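Local coordinates for peptidase M14 domain-containing protein (Shewanella amazonensis, PDB 2QVP) that is probably a zinc-dependent hydrolase of the peptidase M14 family, with a likely metallocarboxypeptidase activity that remains uncharacterised, at residues T167-D171 with R255-N259. Residues are numbered along the deposited sequence; the frame is centred on the assembly and turned at random.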
loop_
_atom_site.group_PDB
_atom_site.type_symbol
_atom_site.label_atom_id
_atom_site.label_comp_id
_atom_site.label_asym_id
_atom_site.label_seq_id
_atom_site.Cartn_x
_atom_site.Cartn_y
_atom_site.Cartn_z
ATOM N N THR A 167 1.588 -3.223 0.067
ATOM C CA THR A 167 0.922 -2.200 -0.737
ATOM C C THR A 167 -0.569 -2.534 -0.720
ATOM O O THR A 167 -0.963 -3.667 -0.924
ATOM C CB THR A 167 1.448 -2.091 -2.160
ATOM O OG1 THR A 167 2.873 -2.082 -2.131
ATOM C CG2 THR A 167 0.971 -0.812 -2.774
ATOM N N CYS A 168 -1.399 -1.520 -0.481
ATOM C CA CYS A 168 -2.813 -1.726 -0.313
ATOM C C CYS A 168 -3.634 -1.319 -1.517
ATOM O O CYS A 168 -3.956 -0.139 -1.706
ATOM C CB CYS A 168 -3.237 -1.016 0.979
ATOM S SG CYS A 168 -2.394 -1.847 2.417
ATOM N N HIS A 169 -3.977 -2.337 -2.302
ATOM C CA HIS A 169 -4.776 -2.199 -3.530
ATOM C C HIS A 169 -6.223 -2.607 -3.325
ATOM O O HIS A 169 -6.590 -3.098 -2.255
ATOM C CB HIS A 169 -4.160 -3.057 -4.642
ATOM C CG HIS A 169 -2.982 -2.421 -5.300
ATOM N ND1 HIS A 169 -1.844 -2.082 -4.609
ATOM C CD2 HIS A 169 -2.764 -2.067 -6.586
ATOM C CE1 HIS A 169 -0.985 -1.527 -5.439
ATOM N NE2 HIS A 169 -1.516 -1.510 -6.644
ATOM N N GLU A 170 -7.027 -2.337 -4.361
ATOM C CA GLU A 170 -8.386 -2.769 -4.456
ATOM C C GLU A 170 -8.609 -3.258 -5.875
ATOM O O GLU A 170 -8.023 -2.713 -6.815
ATOM C CB GLU A 170 -9.365 -1.638 -4.198
ATOM C CG GLU A 170 -9.155 -0.881 -2.943
ATOM C CD GLU A 170 -10.459 -0.428 -2.405
ATOM O OE1 GLU A 170 -11.060 -1.269 -1.711
ATOM O OE2 GLU A 170 -10.867 0.734 -2.645
ATOM N N ASP A 171 -9.432 -4.287 -6.037
ATOM C CA ASP A 171 -9.768 -4.804 -7.371
ATOM C C ASP A 171 -11.200 -4.278 -7.526
ATOM O O ASP A 171 -12.141 -4.857 -6.976
ATOM C CB ASP A 171 -9.595 -6.322 -7.415
ATOM C CG ASP A 171 -9.534 -6.868 -8.824
ATOM O OD1 ASP A 171 -10.150 -6.271 -9.752
ATOM O OD2 ASP A 171 -8.936 -7.959 -8.982
ATOM N N ARG A 255 -14.281 -1.971 3.362
ATOM C CA ARG A 255 -12.961 -1.994 2.718
ATOM C C ARG A 255 -11.921 -1.183 3.497
ATOM O O ARG A 255 -10.765 -1.596 3.580
ATOM C CB ARG A 255 -13.044 -1.466 1.299
ATOM C CG ARG A 255 -13.790 -2.366 0.303
ATOM C CD ARG A 255 -13.795 -1.618 -1.001
ATOM N NE ARG A 255 -14.898 -0.736 -1.157
ATOM C CZ ARG A 255 -14.933 0.331 -1.947
ATOM N NH1 ARG A 255 -13.878 0.782 -2.645
ATOM N NH2 ARG A 255 -16.060 1.001 -1.964
ATOM N N ILE A 256 -12.334 -0.033 4.051
ATOM C CA ILE A 256 -11.447 0.786 4.892
ATOM C C ILE A 256 -10.991 -0.026 6.123
ATOM O O ILE A 256 -9.786 -0.076 6.434
ATOM C CB ILE A 256 -12.085 2.147 5.292
ATOM C CG1 ILE A 256 -12.161 3.079 4.074
ATOM C CG2 ILE A 256 -11.285 2.826 6.418
ATOM C CD1 ILE A 256 -12.959 4.360 4.304
ATOM N N LEU A 257 -11.933 -0.707 6.778
ATOM C CA LEU A 257 -11.589 -1.490 7.970
ATOM C C LEU A 257 -10.694 -2.671 7.654
ATOM O O LEU A 257 -9.783 -2.952 8.428
ATOM C CB LEU A 257 -12.842 -1.932 8.722
ATOM C CG LEU A 257 -13.666 -0.792 9.316
ATOM C CD1 LEU A 257 -15.078 -1.254 9.751
ATOM C CD2 LEU A 257 -12.892 -0.148 10.464
ATOM N N ALA A 258 -10.954 -3.341 6.528
ATOM C CA ALA A 258 -10.182 -4.487 6.081
ATOM C C ALA A 258 -8.765 -4.109 5.752
ATOM O O ALA A 258 -7.825 -4.833 6.090
ATOM C CB ALA A 258 -10.853 -5.130 4.854
ATOM N N ASN A 259 -8.602 -2.980 5.066
ATOM C CA ASN A 259 -7.276 -2.458 4.782
ATOM C C ASN A 259 -6.468 -2.215 6.065
ATOM O O ASN A 259 -5.338 -2.700 6.198
ATOM C CB ASN A 259 -7.369 -1.200 3.903
ATOM C CG ASN A 259 -7.469 -1.545 2.431
ATOM O OD1 ASN A 259 -6.465 -1.817 1.804
ATOM N ND2 ASN A 259 -8.671 -1.514 1.873
HETATM O O HOH W 1 -5.987 -3.820 0.195
#
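Glu170, Asn259 and Arg255 carry most of the 200 Å² buried where strand 167-171 faces helix 255-259, and the join is chiefly polar. The axes approach to 10.3 Å and run at 148°, roughly antiparallel; the CA atoms of Cys168 and Asn259 are 6.8 Å apart and those of Glu170 and Arg255 8.5 Å. Strand alternation sends Cys168 and Glu170 toward the helix, while one helical turn separates Arg255 from Asn259. Glu170 OE2 accepts a hydrogen bond from Arg255 NH1 at 3.0 Å (N-H...O angle 140°), within a buried salt bridge at the guanidinium edge; OE2 also bonds Ala80 N. Asn259 ND2 donates to Arg255 O in its own helix (2.7 Å, 155°) and bonds Thr246 OG1, the hydroxyl that meets Glu170 OE1, so strand 241-247 ties the segments together. Asn259 OD1 faces the strand, 3.4 Å from Cys168 CB, and water 1 bridges it to His169 O, 2.6 Å from each oxygen. His169 points its CA-to-CB bond away from the helix; its side chain lies about 3 Å from that of Glu245, the predicted proton donor/acceptor, and meets the His75 ring. His75, Glu78 and His169 match the HxxE-plus-His pattern of M14 zinc peptidases, so this side probably faces the active site. In this alpha/beta/alpha fold, helix 252-270 thus covers strand 165-171, between strands 67-72 and 241-247, with helix 80-91 alongside, its Ala80 touching Arg255 and Asn259.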